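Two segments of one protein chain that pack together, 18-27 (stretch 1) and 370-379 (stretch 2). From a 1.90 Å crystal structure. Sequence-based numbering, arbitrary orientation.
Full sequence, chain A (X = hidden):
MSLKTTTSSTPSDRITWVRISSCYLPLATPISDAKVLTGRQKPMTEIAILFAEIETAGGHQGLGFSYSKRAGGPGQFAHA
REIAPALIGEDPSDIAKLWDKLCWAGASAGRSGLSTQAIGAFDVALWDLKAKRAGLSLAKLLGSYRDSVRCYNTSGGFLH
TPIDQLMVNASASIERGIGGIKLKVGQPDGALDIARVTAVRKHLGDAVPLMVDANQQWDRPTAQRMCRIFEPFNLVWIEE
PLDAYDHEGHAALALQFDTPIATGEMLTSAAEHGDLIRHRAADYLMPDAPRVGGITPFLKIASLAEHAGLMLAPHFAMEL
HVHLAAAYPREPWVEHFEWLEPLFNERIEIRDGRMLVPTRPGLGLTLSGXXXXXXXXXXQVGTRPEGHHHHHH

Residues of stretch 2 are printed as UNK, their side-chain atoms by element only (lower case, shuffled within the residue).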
ATOM      1  N   VAL A  18      22.079 -22.448 -40.558  1.00 21.84           N
ATOM      2  CA  VAL A  18      22.434 -21.498 -39.511  1.00 20.55           C
ATOM      3  C   VAL A  18      23.938 -21.539 -39.302  1.00 21.36           C
ATOM      4  O   VAL A  18      24.526 -22.616 -39.234  1.00 20.50           O
ATOM      5  CB  VAL A  18      21.751 -21.840 -38.162  1.00 20.69           C
ATOM      6  CG1 VAL A  18      22.166 -20.835 -37.106  1.00 23.80           C
ATOM      7  CG2 VAL A  18      20.241 -21.845 -38.315  1.00 21.18           C
ATOM      8  N   ARG A  19      24.561 -20.368 -39.218  1.00 20.23           N
ATOM      9  CA  ARG A  19      25.997 -20.291 -38.983  1.00 22.43           C
ATOM     10  C   ARG A  19      26.307 -19.304 -37.866  1.00 21.52           C
ATOM     11  O   ARG A  19      25.818 -18.177 -37.868  1.00 21.57           O
ATOM     12  CB  ARG A  19      26.750 -19.864 -40.251  1.00 23.96           C
ATOM     13  CG  ARG A  19      28.243 -19.639 -40.008  1.00 26.70           C
ATOM     14  CD  ARG A  19      29.048 -19.549 -41.306  1.00 32.47           C
ATOM     15  NE  ARG A  19      30.467 -19.327 -41.034  1.00 36.34           N
ATOM     16  CZ  ARG A  19      30.986 -18.158 -40.669  1.00 39.14           C
ATOM     17  NH1 ARG A  19      30.201 -17.097 -40.542  1.00 40.77           N
ATOM     18  NH2 ARG A  19      32.286 -18.050 -40.414  1.00 39.68           N
ATOM     19  N   ILE A  20      27.114 -19.736 -36.906  1.00 22.83           N
ATOM     20  CA  ILE A  20      27.498 -18.867 -35.806  1.00 23.51           C
ATOM     21  C   ILE A  20      28.999 -18.663 -35.831  1.00 24.12           C
ATOM     22  O   ILE A  20      29.759 -19.585 -36.127  1.00 24.68           O
ATOM     23  CB  ILE A  20      27.104 -19.449 -34.445  1.00 25.12           C
ATOM     24  CG1 ILE A  20      27.601 -20.889 -34.336  1.00 26.47           C
ATOM     25  CG2 ILE A  20      25.599 -19.333 -34.256  1.00 26.31           C
ATOM     26  CD1 ILE A  20      27.424 -21.483 -32.970  1.00 31.08           C
ATOM     27  N   SER A  21      29.417 -17.444 -35.518  1.00 22.99           N
ATOM     28  CA  SER A  21      30.826 -17.088 -35.522  1.00 24.55           C
ATOM     29  C   SER A  21      31.153 -16.284 -34.278  1.00 22.66           C
ATOM     30  O   SER A  21      30.381 -15.414 -33.884  1.00 23.61           O
ATOM     31  CB  SER A  21      31.149 -16.219 -36.747  1.00 23.34           C
ATOM     32  OG  SER A  21      30.584 -16.739 -37.934  1.00 29.41           O
ATOM     33  N   SER A  22      32.298 -16.575 -33.667  1.00 21.96           N
ATOM     34  CA  SER A  22      32.750 -15.839 -32.494  1.00 22.83           C
ATOM     35  C   SER A  22      33.909 -14.986 -32.994  1.00 23.50           C
ATOM     36  O   SER A  22      35.013 -15.480 -33.222  1.00 22.37           O
ATOM     37  CB  SER A  22      33.221 -16.789 -31.393  1.00 23.49           C
ATOM     38  OG  SER A  22      33.521 -16.063 -30.208  1.00 20.85           O
ATOM     39  N   CYS A  23      33.633 -13.701 -33.168  1.00 24.08           N
ATOM     40  CA  CYS A  23      34.600 -12.743 -33.686  1.00 25.06           C
ATOM     41  C   CYS A  23      35.153 -11.815 -32.610  1.00 25.58           C
ATOM     42  O   CYS A  23      34.397 -11.140 -31.920  1.00 25.34           O
ATOM     43  CB  CYS A  23      33.916 -11.931 -34.789  1.00 27.33           C
ATOM     44  SG  CYS A  23      34.885 -10.594 -35.478  1.00 28.46           S
ATOM     45  N   TYR A  24      36.475 -11.779 -32.465  1.00 25.45           N
ATOM     46  CA  TYR A  24      37.091 -10.918 -31.461  1.00 26.98           C
ATOM     47  C   TYR A  24      37.567  -9.597 -32.043  1.00 27.92           C
ATOM     48  O   TYR A  24      38.586  -9.530 -32.737  1.00 26.62           O
ATOM     49  CB  TYR A  24      38.240 -11.649 -30.769  1.00 28.02           C
ATOM     50  CG  TYR A  24      37.738 -12.692 -29.801  1.00 28.69           C
ATOM     51  CD1 TYR A  24      37.689 -12.433 -28.431  1.00 30.23           C
ATOM     52  CD2 TYR A  24      37.254 -13.917 -30.259  1.00 29.28           C
ATOM     53  CE1 TYR A  24      37.171 -13.371 -27.541  1.00 29.46           C
ATOM     54  CE2 TYR A  24      36.731 -14.861 -29.378  1.00 29.86           C
ATOM     55  CZ  TYR A  24      36.696 -14.580 -28.022  1.00 27.95           C
ATOM     56  OH  TYR A  24      36.197 -15.515 -27.146  1.00 30.04           O
ATOM     57  N   LEU A  25      36.796  -8.555 -31.753  1.00 27.52           N
ATOM     58  CA  LEU A  25      37.064  -7.200 -32.216  1.00 28.62           C
ATOM     59  C   LEU A  25      38.159  -6.534 -31.392  1.00 29.04           C
ATOM     60  O   LEU A  25      37.983  -6.274 -30.200  1.00 28.66           O
ATOM     61  CB  LEU A  25      35.782  -6.368 -32.118  1.00 28.60           C
ATOM     62  CG  LEU A  25      35.873  -4.871 -32.409  1.00 30.38           C
ATOM     63  CD1 LEU A  25      36.242  -4.658 -33.869  1.00 28.69           C
ATOM     64  CD2 LEU A  25      34.531  -4.211 -32.091  1.00 31.35           C
ATOM     65  N   PRO A  26      39.314  -6.255 -32.012  1.00 29.87           N
ATOM     66  CA  PRO A  26      40.388  -5.608 -31.256  1.00 30.94           C
ATOM     67  C   PRO A  26      40.072  -4.122 -31.134  1.00 32.61           C
ATOM     68  O   PRO A  26      39.573  -3.511 -32.078  1.00 32.48           O
ATOM     69  CB  PRO A  26      41.617  -5.882 -32.118  1.00 31.83           C
ATOM     70  CG  PRO A  26      41.062  -5.800 -33.492  1.00 32.45           C
ATOM     71  CD  PRO A  26      39.746  -6.563 -33.387  1.00 29.82           C
ATOM     72  N   LEU A  27      40.334  -3.542 -29.970  1.00 32.42           N
ATOM     73  CA  LEU A  27      40.060  -2.126 -29.781  1.00 35.53           C
ATOM     74  C   LEU A  27      41.335  -1.327 -30.018  1.00 37.81           C
ATOM     75  O   LEU A  27      42.395  -1.665 -29.491  1.00 37.62           O
ATOM     76  CB  LEU A  27      39.519  -1.873 -28.371  1.00 34.77           C
ATOM     77  CG  LEU A  27      38.219  -2.611 -28.022  1.00 34.55           C
ATOM     78  CD1 LEU A  27      37.788  -2.247 -26.618  1.00 33.24           C
ATOM     79  CD2 LEU A  27      37.130  -2.249 -29.017  1.00 34.04           C
ATOM     80  N   UNK A 370      37.134  -8.122 -42.765  1.00 32.13           N
ATOM     81  CA  UNK A 370      37.952  -8.205 -41.555  1.00 33.46           C
ATOM     82  C   UNK A 370      37.435  -9.214 -40.539  1.00 32.10           C
ATOM     83  O   UNK A 370      38.207  -9.749 -39.742  1.00 32.39           O
ATOM     84  c   UNK A 370      40.523  -6.413 -40.663  1.00 46.80           C
ATOM     85  o   UNK A 370      40.876  -7.594 -40.648  1.00 48.38           O
ATOM     86  c   UNK A 370      39.221  -5.991 -41.328  1.00 43.71           C
ATOM     87  c   UNK A 370      38.042  -6.832 -40.882  1.00 37.66           C
ATOM     88  n   UNK A 370      41.244  -5.443 -40.111  1.00 47.94           N
ATOM     89  N   UNK A 371      36.131  -9.471 -40.561  1.00 29.77           N
ATOM     90  CA  UNK A 371      35.526 -10.410 -39.621  1.00 28.55           C
ATOM     91  C   UNK A 371      36.185 -11.785 -39.677  1.00 29.33           C
ATOM     92  O   UNK A 371      36.466 -12.393 -38.641  1.00 28.33           O
ATOM     93  c   UNK A 371      34.013 -10.558 -39.888  1.00 26.84           C
ATOM     94  c   UNK A 371      33.311  -9.242 -39.594  1.00 27.42           C
ATOM     95  c   UNK A 371      33.428 -11.663 -39.018  1.00 27.46           C
ATOM     96  N   UNK A 372      36.437 -12.269 -40.888  1.00 29.92           N
ATOM     97  CA  UNK A 372      37.059 -13.574 -41.072  1.00 30.98           C
ATOM     98  C   UNK A 372      38.361 -13.682 -40.281  1.00 30.01           C
ATOM     99  O   UNK A 372      38.558 -14.625 -39.519  1.00 28.43           O
ATOM    100  c   UNK A 372      36.990 -16.812 -41.467  1.00 44.46           C
ATOM    101  n   UNK A 372      36.310 -18.141 -41.466  1.00 45.72           N
ATOM    102  c   UNK A 372      37.327 -13.816 -42.564  1.00 33.79           C
ATOM    103  c   UNK A 372      37.333 -16.355 -42.876  1.00 42.21           C
ATOM    104  c   UNK A 372      38.147 -15.064 -42.894  1.00 38.61           C
ATOM    105  N   UNK A 373      39.240 -12.701 -40.450  1.00 29.89           N
ATOM    106  CA  UNK A 373      40.526 -12.695 -39.768  1.00 30.04           C
ATOM    107  C   UNK A 373      40.420 -12.648 -38.242  1.00 30.65           C
ATOM    108  O   UNK A 373      41.333 -13.078 -37.537  1.00 29.34           O
ATOM    109  c   UNK A 373      41.356 -11.520 -40.254  1.00 31.62           C
ATOM    110  N   UNK A 374      39.312 -12.127 -37.728  1.00 28.48           N
ATOM    111  CA  UNK A 374      39.143 -12.021 -36.282  1.00 28.95           C
ATOM    112  C   UNK A 374      38.293 -13.129 -35.675  1.00 28.84           C
ATOM    113  O   UNK A 374      38.066 -13.151 -34.464  1.00 28.00           O
ATOM    114  c   UNK A 374      40.147  -7.349 -36.627  1.00 28.01           C
ATOM    115  c   UNK A 374      38.986  -8.144 -36.484  1.00 27.41           C
ATOM    116  c   UNK A 374      37.730  -7.534 -36.609  1.00 27.97           C
ATOM    117  c   UNK A 374      38.538 -10.664 -35.916  1.00 27.18           C
ATOM    118  c   UNK A 374      40.088  -5.976 -36.889  1.00 27.58           C
ATOM    119  c   UNK A 374      37.672  -6.165 -36.870  1.00 28.91           C
ATOM    120  c   UNK A 374      39.418  -9.483 -36.221  1.00 27.79           C
ATOM    121  c   UNK A 374      40.786  -9.451 -36.219  1.00 28.20           C
ATOM    122  n   UNK A 374      41.231  -8.172 -36.460  1.00 26.77           N
ATOM    123  c   UNK A 374      38.845  -5.404 -37.006  1.00 27.72           C
ATOM    124  N   UNK A 375      37.832 -14.049 -36.513  1.00 27.94           N
ATOM    125  CA  UNK A 375      37.003 -15.152 -36.048  1.00 29.32           C
ATOM    126  C   UNK A 375      37.850 -16.265 -35.430  1.00 29.93           C
ATOM    127  O   UNK A 375      38.719 -16.836 -36.089  1.00 28.55           O
ATOM    128  o   UNK A 375      35.387 -14.670 -37.781  1.00 29.36           O
ATOM    129  c   UNK A 375      35.253 -16.827 -36.726  1.00 30.59           C
ATOM    130  c   UNK A 375      36.175 -15.721 -37.210  1.00 30.15           C
ATOM    131  N   UNK A 376      37.592 -16.571 -34.162  1.00 28.81           N
ATOM    132  CA  UNK A 376      38.344 -17.611 -33.466  1.00 29.59           C
ATOM    133  C   UNK A 376      37.576 -18.921 -33.373  1.00 30.38           C
ATOM    134  O   UNK A 376      38.161 -19.980 -33.146  1.00 29.34           O
ATOM    135  c   UNK A 376      38.732 -17.132 -32.067  1.00 30.62           C
ATOM    136  n   UNK A 376      41.753 -12.371 -29.764  1.00 43.15           N
ATOM    137  c   UNK A 376      41.134 -13.537 -29.637  1.00 41.02           C
ATOM    138  n   UNK A 376      40.855 -14.011 -28.430  1.00 42.57           N
ATOM    139  c   UNK A 376      39.649 -15.919 -32.089  1.00 33.72           C
ATOM    140  c   UNK A 376      40.083 -15.502 -30.692  1.00 36.79           C
ATOM    141  n   UNK A 376      40.782 -14.222 -30.720  1.00 38.99           N
ATOM    142  N   UNK A 377      36.261 -18.845 -33.551  1.00 29.59           N
ATOM    143  CA  UNK A 377      35.408 -20.024 -33.493  1.00 29.56           C
ATOM    144  C   UNK A 377      34.229 -19.852 -34.433  1.00 29.51           C
ATOM    145  O   UNK A 377      33.759 -18.734 -34.654  1.00 27.79           O
ATOM    146  c   UNK A 377      34.856 -20.238 -32.077  1.00 31.99           C
ATOM    147  c   UNK A 377      35.873 -20.628 -31.022  1.00 33.28           C
ATOM    148  o   UNK A 377      34.701 -20.244 -28.961  1.00 33.07           O
ATOM    149  c   UNK A 377      35.214 -21.091 -29.726  1.00 33.67           C
ATOM    150  o   UNK A 377      35.205 -22.313 -29.476  1.00 35.21           O
ATOM    151  N   UNK A 378      33.757 -20.962 -34.991  1.00 27.69           N
ATOM    152  CA  UNK A 378      32.595 -20.929 -35.865  1.00 29.26           C
ATOM    153  C   UNK A 378      32.033 -22.324 -36.054  1.00 27.79           C
ATOM    154  O   UNK A 378      32.739 -23.322 -35.913  1.00 26.54           O
ATOM    155  o   UNK A 378      34.877 -19.911 -39.914  1.00 45.39           O
ATOM    156  c   UNK A 378      33.886 -21.091 -38.099  1.00 39.43           C
ATOM    157  o   UNK A 378      32.902 -20.819 -40.254  1.00 43.65           O
ATOM    158  c   UNK A 378      33.891 -20.574 -39.527  1.00 43.05           C
ATOM    159  c   UNK A 378      32.928 -20.306 -37.226  1.00 33.93           C
ATOM    160  N   UNK A 379      30.746 -22.385 -36.363  1.00 26.21           N
ATOM    161  CA  UNK A 379      30.068 -23.650 -36.568  1.00 25.34           C
ATOM    162  C   UNK A 379      28.828 -23.386 -37.398  1.00 25.95           C
ATOM    163  O   UNK A 379      28.344 -22.256 -37.471  1.00 22.01           O
ATOM    164  c   UNK A 379      29.676 -24.249 -35.233  1.00 25.11           C
TER
HETATM  165  O   HOH W   1      34.810 -17.520 -28.310  1.00 27.90           O
HETATM  166  O   HOH W   2      41.152 -10.616 -32.588  1.00 28.85           O

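Position 370 has five side-chain atoms: three carbons in a row, the third carrying one oxygen and one nitrogen. It touches nothing on stretch 1. This amide is Gln370.

Position 371 has three carbons, one carrying the other two. One branch lies near the sulfur of Cys23. This is Val371, with CG1 4.0 Å from Cys23 SG.

Position 372 has four carbons in a row ending in nitrogen. The nitrogen at its end approaches the Arg19 guanidinium. This is Lys372, with NZ 4.2 Å from Arg19 NH2, a meeting of like charges.

Position 373 has a single carbon and no contact with stretch 1. It is Ala373.

Position 374 carries one carbon and then fused five- and six-membered rings with one nitrogen. The rings meet Cys23, Leu25 and Pro26. Only tryptophan fits: Trp374. Pro26 CD sits over a ring face, 3.4 Å from Trp374 CE2, a CH-pi contact.

Position 375 has a carbon bearing one oxygen and one carbon. It lies beside Ser21 and Cys23. One branch is oxygen and the other carbon, so this is Thr375. Its OG1 donates to Val371 O at 2.7 Å.

Position 376 has three carbons, a nitrogen, then a carbon with two more nitrogens. The flat end stacks on the Tyr24 ring, planes at 7° and centres 4.0 Å apart. This is Arg376, its charge set off-centre over the ring.

Position 377 has three carbons, the third with two oxygens. Its CB is 3.9 Å from Ser22 CB. A carboxylate on a chain of this length is Glu377. Water 1 donates to its OE1 and also bonds Ser22 OG and Tyr24 OH.

Position 378 has the same atoms, but its carboxylate reaches Arg19. This is Glu378. Arg19 NE donates to Glu378 OE1 at 3.0 Å. A weak bond from Arg19 NH2 to the same Glu378 OE1, 2.8 Å, completes the salt bridge. Lys372 NZ binds Glu378 OE2 at 2.8 Å, so the two positive groups share the carboxylate, Arg19 bonding OE1 and Lys372 bonding OE2.

Position 379 has one carbon, its CB, 4.0 Å from Ile20 CG1. It is Ala379.

The contact is an antiparallel strand pair. Ile20 N to Ala379 O (2.9 Å) and Ala379 N to Ile20 O (3.0 Å) begin the ladder. Ser22 N to Glu377 O (2.8 Å) continues it. A bulge then shifts the register by one, so Ser22 O receives Arg376 N (3.0 Å). Tyr24 N to Trp374 O (2.9 Å) closes the ladder where the helical turn meets the strand.

Stretch 2, residues 370-379: QVKAWTREEA
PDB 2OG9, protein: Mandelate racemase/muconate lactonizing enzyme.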